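Local coordinates for protein MymaA.19257.a.B3 (Mycobacterium marinum, PDB 6Q10) that is of unknown function but forms the soluble LytR_C-family domain of a conserved, probably membrane-tethered secreted mycobacterial protein, at residues 48-53 with 119-124; 92-97 with 125-130. All blocks are in the same frame, centred on the assembly; numbering follows the deposited sequence.

Interaction 1 (48-53 with 119-124)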
ATOM      1  N   ALA A  48       2.953  10.351   0.343  1.00 23.98           N
ATOM      2  CA  ALA A  48       2.408  10.509  -1.008  1.00 24.54           C
ATOM      3  C   ALA A  48       3.488  10.965  -1.989  1.00 24.75           C
ATOM      4  O   ALA A  48       3.563  10.472  -3.132  1.00 25.78           O
ATOM      5  CB  ALA A  48       1.237  11.504  -0.990  1.00 24.74           C
ATOM      6  N   GLY A  49       4.345  11.894  -1.562  1.00 24.07           N
ATOM      7  CA  GLY A  49       5.454  12.316  -2.414  1.00 27.77           C
ATOM      8  C   GLY A  49       6.447  11.198  -2.656  1.00 31.22           C
ATOM      9  O   GLY A  49       6.952  11.033  -3.773  1.00 32.11           O
ATOM     10  N   ALA A  50       6.732  10.397  -1.619  1.00 26.35           N
ATOM     11  CA  ALA A  50       7.666   9.281  -1.789  1.00 27.72           C
ATOM     12  C   ALA A  50       7.118   8.240  -2.759  1.00 24.99           C
ATOM     13  O   ALA A  50       7.874   7.678  -3.567  1.00 27.77           O
ATOM     14  CB  ALA A  50       7.967   8.638  -0.434  1.00 27.22           C
ATOM     15  N   LEU A  51       5.810   7.976  -2.693  1.00 22.77           N
ATOM     16  CA  LEU A  51       5.157   7.078  -3.652  1.00 22.50           C
ATOM     17  C   LEU A  51       5.235   7.633  -5.072  1.00 26.25           C
ATOM     18  O   LEU A  51       5.522   6.899  -6.027  1.00 24.47           O
ATOM     19  CB  LEU A  51       3.696   6.861  -3.257  1.00 21.11           C
ATOM     20  CG  LEU A  51       3.476   6.021  -1.997  1.00 19.14           C
ATOM     21  CD1 LEU A  51       2.013   6.088  -1.666  1.00 21.59           C
ATOM     22  CD2 LEU A  51       3.872   4.541  -2.260  1.00 20.46           C
ATOM     23  N   LYS A  52       4.941   8.923  -5.235  1.00 23.80           N
ATOM     24  CA  LYS A  52       5.083   9.534  -6.557  1.00 26.81           C
ATOM     25  C   LYS A  52       6.495   9.349  -7.094  1.00 30.19           C
ATOM     26  O   LYS A  52       6.681   9.012  -8.271  1.00 29.49           O
ATOM     27  CB  LYS A  52       4.720  11.021  -6.486  1.00 28.41           C
ATOM     28  CG  LYS A  52       4.613  11.662  -7.869  1.00 28.85           C
ATOM     29  CD  LYS A  52       4.252  13.129  -7.771  1.00 39.86           C
ATOM     30  CE  LYS A  52       4.188  13.778  -9.146  1.00 50.00           C
ATOM     31  NZ  LYS A  52       3.409  15.045  -9.075  1.00 47.69           N
ATOM     32  N   ASP A  53       7.505   9.534  -6.240  1.00 31.15           N
ATOM     33  CA  ASP A  53       8.887   9.398  -6.692  1.00 32.02           C
ATOM     34  C   ASP A  53       9.201   7.984  -7.166  1.00 32.09           C
ATOM     35  O   ASP A  53      10.069   7.808  -8.035  1.00 33.07           O
ATOM     36  CB  ASP A  53       9.847   9.792  -5.570  1.00 40.19           C
ATOM     37  CG  ASP A  53       9.811  11.270  -5.273  1.00 44.84           C
ATOM     38  OD1 ASP A  53       9.301  12.022  -6.128  1.00 43.94           O
ATOM     39  OD2 ASP A  53      10.311  11.675  -4.204  1.00 45.45           O
ATOM     40  N   THR A 119       7.078   4.693   9.747  1.00 31.19           N
ATOM     41  CA  THR A 119       8.214   5.600   9.595  1.00 32.82           C
ATOM     42  C   THR A 119       8.423   5.932   8.124  1.00 29.80           C
ATOM     43  O   THR A 119       8.067   7.034   7.696  1.00 37.78           O
ATOM     44  CB  THR A 119       9.484   5.025  10.229  1.00 39.13           C
ATOM     45  OG1 THR A 119       9.708   3.694   9.744  1.00 37.90           O
ATOM     46  CG2 THR A 119       9.391   5.025  11.757  1.00 40.70           C
ATOM     47  N   THR A 120       8.935   4.996   7.322  1.00 31.81           N
ATOM     48  CA  THR A 120       9.214   5.224   5.917  1.00 27.97           C
ATOM     49  C   THR A 120       8.714   4.039   5.091  1.00 25.47           C
ATOM     50  O   THR A 120       8.445   2.954   5.616  1.00 29.74           O
ATOM     51  CB  THR A 120      10.722   5.407   5.669  1.00 38.95           C
ATOM     52  OG1 THR A 120      11.398   4.194   6.009  1.00 45.07           O
ATOM     53  CG2 THR A 120      11.286   6.532   6.519  1.00 45.53           C
ATOM     54  N   LEU A 121       8.557   4.269   3.790  1.00 24.42           N
ATOM     55  CA  LEU A 121       8.318   3.160   2.875  1.00 21.69           C
ATOM     56  C   LEU A 121       9.489   2.178   2.914  1.00 24.16           C
ATOM     57  O   LEU A 121      10.644   2.549   3.164  1.00 28.59           O
ATOM     58  CB  LEU A 121       8.134   3.671   1.446  1.00 25.51           C
ATOM     59  CG  LEU A 121       6.948   4.606   1.200  1.00 25.25           C
ATOM     60  CD1 LEU A 121       7.004   5.032  -0.242  1.00 27.16           C
ATOM     61  CD2 LEU A 121       5.670   3.861   1.506  1.00 24.79           C
ATOM     62  N   ALA A 122       9.175   0.915   2.671  1.00 22.58           N
ATOM     63  CA  ALA A 122      10.190  -0.123   2.653  1.00 25.02           C
ATOM     64  C   ALA A 122      10.895  -0.142   1.313  1.00 27.26           C
ATOM     65  O   ALA A 122      10.285   0.101   0.268  1.00 26.48           O
ATOM     66  CB  ALA A 122       9.574  -1.499   2.916  1.00 26.35           C
ATOM     67  N   HIS A 123      12.186  -0.456   1.351  1.00 24.95           N
ATOM     68  CA  HIS A 123      12.932  -0.640   0.116  1.00 30.44           C
ATOM     69  C   HIS A 123      14.119  -1.548   0.381  1.00 28.94           C
ATOM     70  O   HIS A 123      14.746  -1.495   1.447  1.00 28.91           O
ATOM     71  CB  HIS A 123      13.395   0.697  -0.482  1.00 36.89           C
ATOM     72  CG  HIS A 123      14.544   1.323   0.242  1.00 51.07           C
ATOM     73  ND1 HIS A 123      15.857   1.116  -0.130  1.00 58.55           N
ATOM     74  CD2 HIS A 123      14.582   2.156   1.307  1.00 58.08           C
ATOM     75  CE1 HIS A 123      16.654   1.791   0.678  1.00 61.76           C
ATOM     76  NE2 HIS A 123      15.906   2.430   1.560  1.00 60.18           N
ATOM     77  N   ASN A 124      14.405  -2.382  -0.598  1.00 26.00           N
ATOM     78  CA  ASN A 124      15.552  -3.273  -0.565  1.00 27.03           C
ATOM     79  C   ASN A 124      15.706  -3.777  -1.993  1.00 26.56           C
ATOM     80  O   ASN A 124      14.937  -3.389  -2.871  1.00 28.28           O
ATOM     81  CB  ASN A 124      15.392  -4.397   0.466  1.00 30.04           C
ATOM     82  CG  ASN A 124      14.170  -5.257   0.228  1.00 37.12           C
ATOM     83  OD1 ASN A 124      13.835  -5.603  -0.906  1.00 30.01           O
ATOM     84  ND2 ASN A 124      13.473  -5.589   1.309  1.00 44.37           N
TER
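Leu121 reaches out of an extended loop and sets one methyl, CD1, against the flank of helix 43-54, touching Ala50 and Leu51. Here a loop packs on a helix within the alpha/beta fold of a LytR_C-family domain: the helix packs beside strand 32-36 of the mixed sheet, and the loop leads from strand 110-114 to helix 125-132. The side chains of Leu51 and Leu121 cross at about a right angle, and Leu121 CD1 meets CD2 of Leu51, with CG just behind. The CB of Leu121 points toward the helix, and its CG stands anti to the carbonyl carbon (chi1 -62°), with CD1 carried outward, anti to CA, by an extended second torsion (chi2 177°). The CB of Leu51 points neither at the loop nor away from it, yet the branched tip brings CD2 within 3.8 Å of Leu121 CD1. Ala50 CB points toward the loop and lies 3.7 Å from the same CD1. Alanine suits this place because its single methyl lets the longer leucine come close to the helix surface. Leucine suits position 51, where its branched end touches several neighbours: Val32 and Val34 of the strand and Val94 of helix 85-94. Leu121 in turn rests on Val47, Leu54 and Val94. No hydrogen bond joins the two segments, and dispersion between methyl groups and exclusion of water account for the contact. The backbones stay apart, with Ala50 CA and Leu121 CA 7.7 Å from each other, while Leu121 CD1 bridges Ala50 CB and Leu51 CD2.

Interaction 2 (92-97 with 125-130). With EDO (1,2-ethanediol), chain C.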
ATOM      1  N   TRP A  92       1.328  -2.675  -0.996  1.00 15.62           N
ATOM      2  CA  TRP A  92       1.794  -3.558   0.070  1.00 16.06           C
ATOM      3  C   TRP A  92       3.270  -3.915  -0.059  1.00 17.87           C
ATOM      4  O   TRP A  92       3.908  -4.267   0.933  1.00 20.15           O
ATOM      5  CB  TRP A  92       0.901  -4.818   0.059  1.00 18.54           C
ATOM      6  CG  TRP A  92       0.931  -5.690   1.268  1.00 19.55           C
ATOM      7  CD1 TRP A  92       0.996  -5.308   2.573  1.00 20.51           C
ATOM      8  CD2 TRP A  92       0.861  -7.118   1.258  1.00 20.02           C
ATOM      9  NE1 TRP A  92       0.957  -6.432   3.385  1.00 21.63           N
ATOM     10  CE2 TRP A  92       0.897  -7.552   2.592  1.00 24.57           C
ATOM     11  CE3 TRP A  92       0.805  -8.068   0.236  1.00 23.51           C
ATOM     12  CZ2 TRP A  92       0.856  -8.913   2.931  1.00 25.97           C
ATOM     13  CZ3 TRP A  92       0.755  -9.415   0.581  1.00 26.64           C
ATOM     14  CH2 TRP A  92       0.776  -9.809   1.909  1.00 24.84           C
ATOM     15  N   LEU A  93       3.823  -3.843  -1.276  1.00 17.89           N
ATOM     16  CA  LEU A  93       5.254  -4.043  -1.456  1.00 18.95           C
ATOM     17  C   LEU A  93       6.070  -3.045  -0.651  1.00 19.84           C
ATOM     18  O   LEU A  93       7.115  -3.391  -0.094  1.00 21.40           O
ATOM     19  CB  LEU A  93       5.607  -3.897  -2.939  1.00 20.32           C
ATOM     20  CG  LEU A  93       5.043  -4.997  -3.814  1.00 20.49           C
ATOM     21  CD1 LEU A  93       5.232  -4.568  -5.276  1.00 23.73           C
ATOM     22  CD2 LEU A  93       5.747  -6.344  -3.559  1.00 22.79           C
ATOM     23  N   VAL A  94       5.631  -1.777  -0.623  1.00 18.42           N
ATOM     24  CA  VAL A  94       6.413  -0.732   0.022  1.00 21.28           C
ATOM     25  C   VAL A  94       5.870  -0.394   1.408  1.00 19.62           C
ATOM     26  O   VAL A  94       6.536   0.336   2.155  1.00 22.91           O
ATOM     27  CB  VAL A  94       6.514   0.520  -0.873  1.00 19.90           C
ATOM     28  CG1 VAL A  94       7.352   0.179  -2.133  1.00 21.79           C
ATOM     29  CG2 VAL A  94       5.123   1.045  -1.283  1.00 18.99           C
ATOM     30  N   ALA A  95       4.714  -0.935   1.787  1.00 18.09           N
ATOM     31  CA  ALA A  95       4.199  -0.831   3.159  1.00 17.62           C
ATOM     32  C   ALA A  95       3.852  -2.231   3.654  1.00 18.06           C
ATOM     33  O   ALA A  95       2.689  -2.545   3.931  1.00 20.27           O
ATOM     34  CB  ALA A  95       2.977   0.085   3.200  1.00 20.62           C
ATOM     35  N   PRO A  96       4.843  -3.119   3.749  1.00 20.43           N
ATOM     36  CA  PRO A  96       4.530  -4.544   3.925  1.00 18.97           C
ATOM     37  C   PRO A  96       4.004  -4.914   5.292  1.00 20.07           C
ATOM     38  O   PRO A  96       3.526  -6.054   5.454  1.00 25.74           O
ATOM     39  CB  PRO A  96       5.883  -5.228   3.655  1.00 20.80           C
ATOM     40  CG  PRO A  96       6.920  -4.168   4.029  1.00 22.73           C
ATOM     41  CD  PRO A  96       6.277  -2.877   3.536  1.00 22.28           C
ATOM     42  N   CYS A  97       4.111  -4.041   6.299  1.00 18.79           N
ATOM     43  CA  CYS A  97       3.697  -4.431   7.642  1.00 22.50           C
ATOM     44  C   CYS A  97       2.370  -3.797   8.027  1.00 23.53           C
ATOM     45  O   CYS A  97       2.019  -3.759   9.207  1.00 27.25           O
ATOM     46  CB  CYS A  97       4.807  -4.122   8.641  1.00 28.80           C
ATOM     47  SG  CYS A  97       6.282  -5.161   8.235  1.00 33.35           S
ATOM     48  N   ASP A 125      16.708  -4.625  -2.225  1.00 30.28           N
ATOM     49  CA  ASP A 125      16.948  -5.084  -3.589  1.00 32.02           C
ATOM     50  C   ASP A 125      15.755  -5.870  -4.130  1.00 27.96           C
ATOM     51  O   ASP A 125      15.401  -5.741  -5.309  1.00 29.71           O
ATOM     52  CB  ASP A 125      18.230  -5.916  -3.655  1.00 31.69           C
ATOM     53  CG  ASP A 125      19.484  -5.060  -3.587  1.00 41.44           C
ATOM     54  OD1 ASP A 125      19.368  -3.814  -3.659  1.00 41.84           O
ATOM     55  OD2 ASP A 125      20.581  -5.642  -3.483  1.00 50.27           O
ATOM     56  N   ASP A 126      15.121  -6.693  -3.296  1.00 27.08           N
ATOM     57  CA  ASP A 126      13.979  -7.472  -3.778  1.00 23.28           C
ATOM     58  C   ASP A 126      12.805  -6.563  -4.149  1.00 21.99           C
ATOM     59  O   ASP A 126      12.193  -6.716  -5.218  1.00 23.05           O
ATOM     60  CB  ASP A 126      13.540  -8.483  -2.715  1.00 26.40           C
ATOM     61  CG  ASP A 126      14.552  -9.601  -2.499  1.00 33.84           C
ATOM     62  OD1 ASP A 126      15.476  -9.781  -3.332  1.00 33.04           O
ATOM     63  OD2 ASP A 126      14.431 -10.287  -1.457  1.00 40.98           O
ATOM     64  N   ILE A 127      12.429  -5.645  -3.249  1.00 20.62           N
ATOM     65  CA  ILE A 127      11.328  -4.740  -3.543  1.00 21.01           C
ATOM     66  C   ILE A 127      11.636  -3.928  -4.792  1.00 21.79           C
ATOM     67  O   ILE A 127      10.791  -3.764  -5.675  1.00 21.98           O
ATOM     68  CB  ILE A 127      11.059  -3.825  -2.328  1.00 21.09           C
ATOM     69  CG1 ILE A 127      10.487  -4.648  -1.156  1.00 25.99           C
ATOM     70  CG2 ILE A 127      10.180  -2.670  -2.729  1.00 24.63           C
ATOM     71  CD1 ILE A 127      10.535  -3.925   0.196  1.00 27.59           C
ATOM     72  N   ASP A 128      12.865  -3.413  -4.892  1.00 22.04           N
ATOM     73  CA  ASP A 128      13.229  -2.597  -6.043  1.00 28.03           C
ATOM     74  C   ASP A 128      13.129  -3.395  -7.331  1.00 26.71           C
ATOM     75  O   ASP A 128      12.694  -2.863  -8.358  1.00 26.81           O
ATOM     76  CB  ASP A 128      14.629  -2.031  -5.862  1.00 29.20           C
ATOM     77  CG  ASP A 128      14.692  -0.977  -4.764  1.00 42.02           C
ATOM     78  OD1 ASP A 128      13.671  -0.753  -4.067  1.00 42.73           O
ATOM     79  OD2 ASP A 128      15.774  -0.376  -4.589  1.00 47.97           O
ATOM     80  N   ALA A 129      13.527  -4.673  -7.293  1.00 23.86           N
ATOM     81  CA  ALA A 129      13.388  -5.528  -8.466  1.00 21.19           C
ATOM     82  C   ALA A 129      11.933  -5.667  -8.872  1.00 24.32           C
ATOM     83  O   ALA A 129      11.588  -5.540 -10.055  1.00 26.90           O
ATOM     84  CB  ALA A 129      14.016  -6.896  -8.197  1.00 26.18           C
ATOM     85  N   VAL A 130      11.049  -5.928  -7.909  1.00 19.92           N
ATOM     86  CA  VAL A 130       9.637  -6.058  -8.260  1.00 19.77           C
ATOM     87  C   VAL A 130       9.098  -4.730  -8.800  1.00 20.68           C
ATOM     88  O   VAL A 130       8.385  -4.703  -9.814  1.00 23.00           O
ATOM     89  CB  VAL A 130       8.825  -6.551  -7.052  1.00 18.91           C
ATOM     90  CG1 VAL A 130       7.314  -6.621  -7.393  1.00 19.24           C
ATOM     91  CG2 VAL A 130       9.308  -7.929  -6.597  1.00 20.10           C
TER
HETATM   92  C1  EDO C 402      17.220 -10.841  -6.558  1.00 55.76           C
HETATM   93  O1  EDO C 402      18.582 -11.004  -6.148  1.00 55.47           O
HETATM   94  C2  EDO C 402      16.835  -9.361  -6.564  1.00 50.17           C
HETATM   95  O2  EDO C 402      17.138  -8.775  -5.294  1.00 48.12           O
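Leu93 meets segment 125-130 in two ways: its CD1 packs on Val130 CG1, and its carbonyl oxygen lies under Ile127 CD1. This is buried helix packing in the alpha/beta fold of the LytR_C-family domain, between the C-terminal part of helix 85-94 and the first turns of helix 125-132. Leu93 buries the most surface. Its side chain is directed at the opposite helix and crosses that of Val130 at about a right angle, CD1 lying 3.6 Å from Val130 CG1. That methyl of Val130 is anti to the backbone N (chi1 177°), which turns it to meet the leucine branch. Ile127 sits over the backbone of Leu93 more than over its side chain: CD1 approaches Leu93 O at 3.5 Å, and the nearest CA atoms of the two segments, those of Leu93 and Ile127, are 6.5 Å apart. This carbonyl oxygen has no hydrogen-bonding partner in the model, and the isoleucine covers it with hydrocarbon, probably at some energetic cost. The second branch, Ile127 CG2, reaches Val94 CG1 at 4.1 Å, a looser contact. A beta-branched residue suits position 127 because the CG1-CD1 arm covers Leu93 O while CG2 meets Val94. Leu134 and His151 also pack on Leu93, and Leu146 of helix 144-153 on Val130. Cys97 is joined by a disulfide to Cys155, the last residue of the chain. Asp126, which does not touch segment 92-97, forms a salt bridge with Lys149 through OD2, while its OD1 accepts a 2.8 Å hydrogen bond from O2 of a 1,2-ethanediol probably left from crystallisation.

Interaction 2 is the more deeply buried: all four of its touching residues lie in the interior, whereas interaction 1 is partly exposed and rests on one loop leucine. Both are apolar and lack hydrogen bonds across their segments, but interaction 1 lays a loop on a helix, and interaction 2 joins two helices and covers a carbonyl. They meet through Val94, whose side chain touches Leu51 and Leu121 and whose O probably accepts a hydrogen bond from Ala122 N (2.8 Å). Ala122 CB packs on Pro96 and Ile127. Residues 119-130 thus form one continuous stretch that packs on helix 43-54 through Leu121 and on segment 92-97 through Ala122, Ile127 and Val130.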